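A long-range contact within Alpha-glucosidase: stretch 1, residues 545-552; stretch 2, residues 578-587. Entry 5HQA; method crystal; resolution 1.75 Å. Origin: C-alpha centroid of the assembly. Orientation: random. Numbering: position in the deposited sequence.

Stretch 1, residues 545-552: QFIQDVPT
Stretch 2 578-587: DKYTGNDWYL

A single proline held against the faces of two tyrosines is the most striking feature of this contact, and it illustrates a general principle: a rigid, hydrogen-rich ring packs well on electron-rich aromatic surfaces. Pro551, its ring C-gamma endo and its CA-to-CB bond pointing toward the other stretch, sets CB 3.7 Å from the centroid of the Tyr580 ring, 14° off the ring normal. Its CD lies 3.6 Å from the centroid of the Tyr586 ring, 24° off the normal. Both are CH-pi contacts; the closest atoms are Pro551 CB and Tyr580 CE1 at 3.6 Å, and Pro551 CD and Tyr586 CE1 at 3.4 Å.

The proline follows the end of a helix that begins earlier in the chain than residue 545. Residues 545-549 are helical, with Asp549 N donating to Gln545 O at 2.9 Å and Val550 N to Phe546 O at 2.9 Å. Val550 then leaves helical angles (phi/psi -74/135), and Pro551 continues extended at -81/175. Across the contact, Tyr580 has phi/psi -90/125, whereas Tyr586 belongs to the strand that begins at Trp585, at -134/150. In both tyrosines the CA-to-CB bond points toward the first stretch, with chi1 m (-55° and -76°) and chi2 of -76° and 77°. The register pairs Pro551 with Tyr580, their CA atoms 7.5 Å apart, and Val550 with Tyr586, CA to CA 7.7 Å.

Tyr586 is the residue most covered by the other stretch, and its ring meets Phe546, Asp549, Val550 and Pro551. Phe546 (chi1 t, chi2 77°) starts sideways, but its ring reaches across: CE1 comes 3.8 Å from Tyr586 CD2, at the tyrosine ring edge. The two rings meet obliquely, centroids 5.9 Å apart and planes at 62°. Val550, chi1 p, points away overall, yet its CG2 is 3.8 Å from Tyr586 CD2 and its CA 3.8 Å from Tyr586 CE2. Asp549 O lies 3.2 Å from Tyr586 OH, and the same carbonyl oxygen approaches the edge of the other tyrosine, 3.5 Å from Tyr580 CE1.

A water joins the exposed Lys579 to the helix end, and Lys579 NZ itself lies 3.5 Å from Gln548 O. Lys579, its CA-to-CB bond toward the first stretch (chi angles p, t, m, t), donates from NZ to the water O at 2.9 Å; the water O donates to Asp549 OD1 at 2.9 Å and, weakly, to Gln548 O at 3.4 Å. Asp549, chi1 m, is also anchored within its helix: Gln545 NE2 donates to Asp549 OD1 at 2.8 Å. Together with this water bridge, the mainly apolar packing belongs to a contact that buries 370 Å², both sides summed.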

# COMPACT_ATOMS: atom_id res chain seq x y z
N GLN A 545 15.50 -14.98 -15.57
CA GLN A 545 15.57 -13.97 -16.62
C GLN A 545 14.37 -13.02 -16.58
O GLN A 545 14.52 -11.83 -16.88
CB GLN A 545 15.68 -14.64 -17.99
CG GLN A 545 15.97 -13.67 -19.13
CD GLN A 545 17.34 -13.01 -18.99
OE1 GLN A 545 18.37 -13.69 -18.93
NE2 GLN A 545 17.35 -11.69 -18.93
N PHE A 546 13.19 -13.52 -16.21
CA PHE A 546 12.05 -12.60 -16.14
C PHE A 546 12.27 -11.53 -15.08
O PHE A 546 11.96 -10.35 -15.31
CB PHE A 546 10.74 -13.33 -15.84
CG PHE A 546 9.56 -12.40 -15.85
CD1 PHE A 546 9.04 -11.96 -17.06
CD2 PHE A 546 9.03 -11.92 -14.66
CE1 PHE A 546 7.96 -11.06 -17.09
CE2 PHE A 546 7.96 -11.03 -14.68
CZ PHE A 546 7.43 -10.60 -15.90
N ILE A 547 12.79 -11.91 -13.92
CA ILE A 547 13.05 -10.93 -12.87
C ILE A 547 14.12 -9.94 -13.31
O ILE A 547 14.04 -8.74 -13.03
CB ILE A 547 13.44 -11.64 -11.56
CG1 ILE A 547 12.31 -12.57 -11.11
CG2 ILE A 547 13.77 -10.63 -10.47
CD1 ILE A 547 12.60 -13.31 -9.79
N GLN A 548 15.14 -10.43 -14.02
CA GLN A 548 16.16 -9.52 -14.55
C GLN A 548 15.57 -8.55 -15.55
O GLN A 548 16.01 -7.40 -15.63
CB GLN A 548 17.27 -10.31 -15.21
CG GLN A 548 18.12 -11.12 -14.25
CD GLN A 548 19.15 -11.93 -15.00
OE1 GLN A 548 18.89 -13.07 -15.38
NE2 GLN A 548 20.31 -11.34 -15.24
N ASP A 549 14.57 -8.99 -16.33
CA ASP A 549 14.03 -8.14 -17.39
C ASP A 549 13.01 -7.13 -16.87
O ASP A 549 12.91 -6.03 -17.42
CB ASP A 549 13.37 -8.99 -18.48
CG ASP A 549 14.37 -9.72 -19.37
OD1 ASP A 549 15.60 -9.50 -19.26
OD2 ASP A 549 13.89 -10.52 -20.21
N VAL A 550 12.24 -7.48 -15.85
CA VAL A 550 10.99 -6.75 -15.60
C VAL A 550 11.29 -5.38 -15.00
O VAL A 550 12.13 -5.26 -14.09
CB VAL A 550 10.05 -7.58 -14.71
CG1 VAL A 550 10.61 -7.78 -13.28
CG2 VAL A 550 8.64 -6.97 -14.69
N PRO A 551 10.65 -4.31 -15.48
CA PRO A 551 10.81 -2.99 -14.87
C PRO A 551 9.92 -2.85 -13.63
O PRO A 551 9.15 -3.75 -13.29
CB PRO A 551 10.38 -2.04 -15.99
CG PRO A 551 9.42 -2.83 -16.81
CD PRO A 551 9.86 -4.27 -16.72
N THR A 552 10.07 -1.71 -12.94
CA THR A 552 9.27 -1.40 -11.76
C THR A 552 8.59 -0.03 -11.90
O THR A 552 8.04 0.48 -10.92
CB THR A 552 10.11 -1.42 -10.48
OG1 THR A 552 11.00 -0.29 -10.47
CG2 THR A 552 10.94 -2.70 -10.38
N ASP A 578 16.20 4.80 -17.86
CA ASP A 578 17.34 3.90 -17.61
C ASP A 578 17.49 2.99 -18.83
O ASP A 578 17.53 3.49 -19.96
CB ASP A 578 17.14 3.15 -16.28
CG ASP A 578 17.00 4.08 -15.10
OD1 ASP A 578 17.65 5.15 -15.08
OD2 ASP A 578 16.25 3.72 -14.16
N LYS A 579 17.54 1.67 -18.65
CA LYS A 579 17.70 0.70 -19.72
C LYS A 579 16.41 0.46 -20.50
O LYS A 579 16.47 -0.17 -21.56
CB LYS A 579 18.19 -0.63 -19.14
CG LYS A 579 17.39 -1.08 -17.93
CD LYS A 579 17.88 -2.43 -17.39
CE LYS A 579 17.58 -3.59 -18.33
NZ LYS A 579 17.37 -4.87 -17.57
N TYR A 580 15.28 0.94 -20.01
CA TYR A 580 13.98 0.61 -20.59
C TYR A 580 13.61 1.61 -21.67
O TYR A 580 13.59 2.82 -21.44
CB TYR A 580 12.93 0.58 -19.48
CG TYR A 580 13.33 -0.37 -18.38
CD1 TYR A 580 13.22 -1.75 -18.55
CD2 TYR A 580 13.86 0.10 -17.18
CE1 TYR A 580 13.59 -2.63 -17.56
CE2 TYR A 580 14.23 -0.78 -16.18
CZ TYR A 580 14.10 -2.14 -16.38
OH TYR A 580 14.47 -3.04 -15.40
N THR A 581 13.32 1.10 -22.87
CA THR A 581 13.01 1.97 -24.00
C THR A 581 11.64 2.61 -23.88
O THR A 581 11.38 3.63 -24.53
CB THR A 581 13.06 1.18 -25.30
OG1 THR A 581 12.06 0.15 -25.27
CG2 THR A 581 14.42 0.54 -25.48
N GLY A 582 10.75 2.04 -23.08
CA GLY A 582 9.37 2.47 -23.06
C GLY A 582 8.47 1.75 -24.04
O GLY A 582 7.28 2.06 -24.11
N ASN A 583 8.99 0.78 -24.80
CA ASN A 583 8.19 0.11 -25.81
C ASN A 583 7.62 -1.24 -25.37
O ASN A 583 6.67 -1.71 -26.00
CB ASN A 583 9.00 -0.09 -27.08
CG ASN A 583 9.46 1.21 -27.68
OD1 ASN A 583 10.62 1.34 -28.08
ND2 ASN A 583 8.57 2.18 -27.74
N ASP A 584 8.17 -1.87 -24.33
CA ASP A 584 7.71 -3.20 -23.94
C ASP A 584 6.49 -3.14 -23.03
O ASP A 584 6.38 -2.25 -22.18
CB ASP A 584 8.82 -3.98 -23.23
CG ASP A 584 9.93 -4.40 -24.17
OD1 ASP A 584 10.84 -5.10 -23.69
OD2 ASP A 584 9.88 -4.03 -25.37
N TRP A 585 5.59 -4.10 -23.21
CA TRP A 585 4.49 -4.37 -22.29
C TRP A 585 4.81 -5.61 -21.47
O TRP A 585 5.58 -6.47 -21.87
CB TRP A 585 3.18 -4.59 -23.05
CG TRP A 585 2.52 -3.36 -23.56
CD1 TRP A 585 2.76 -2.72 -24.75
CD2 TRP A 585 1.46 -2.63 -22.92
NE1 TRP A 585 1.93 -1.63 -24.87
CE2 TRP A 585 1.12 -1.55 -23.77
CE3 TRP A 585 0.78 -2.79 -21.71
CZ2 TRP A 585 0.13 -0.63 -23.44
CZ3 TRP A 585 -0.21 -1.87 -21.38
CH2 TRP A 585 -0.52 -0.81 -22.24
N TYR A 586 4.18 -5.68 -20.30
CA TYR A 586 4.32 -6.83 -19.41
C TYR A 586 2.94 -7.25 -18.92
O TYR A 586 2.04 -6.41 -18.79
CB TYR A 586 5.22 -6.50 -18.22
CG TYR A 586 6.68 -6.46 -18.60
CD1 TYR A 586 7.22 -5.37 -19.28
CD2 TYR A 586 7.51 -7.53 -18.30
CE1 TYR A 586 8.56 -5.35 -19.64
CE2 TYR A 586 8.84 -7.52 -18.65
CZ TYR A 586 9.36 -6.43 -19.32
OH TYR A 586 10.69 -6.43 -19.66
N LEU A 587 2.78 -8.54 -18.65
CA LEU A 587 1.52 -9.03 -18.11
C LEU A 587 1.81 -9.95 -16.93
O LEU A 587 2.77 -10.72 -16.95
CB LEU A 587 0.70 -9.78 -19.18
CG LEU A 587 -0.63 -10.39 -18.74
CD1 LEU A 587 -1.63 -10.36 -19.89
CD2 LEU A 587 -0.45 -11.83 -18.24
O HOH W 1 17.64 -7.62 -18.59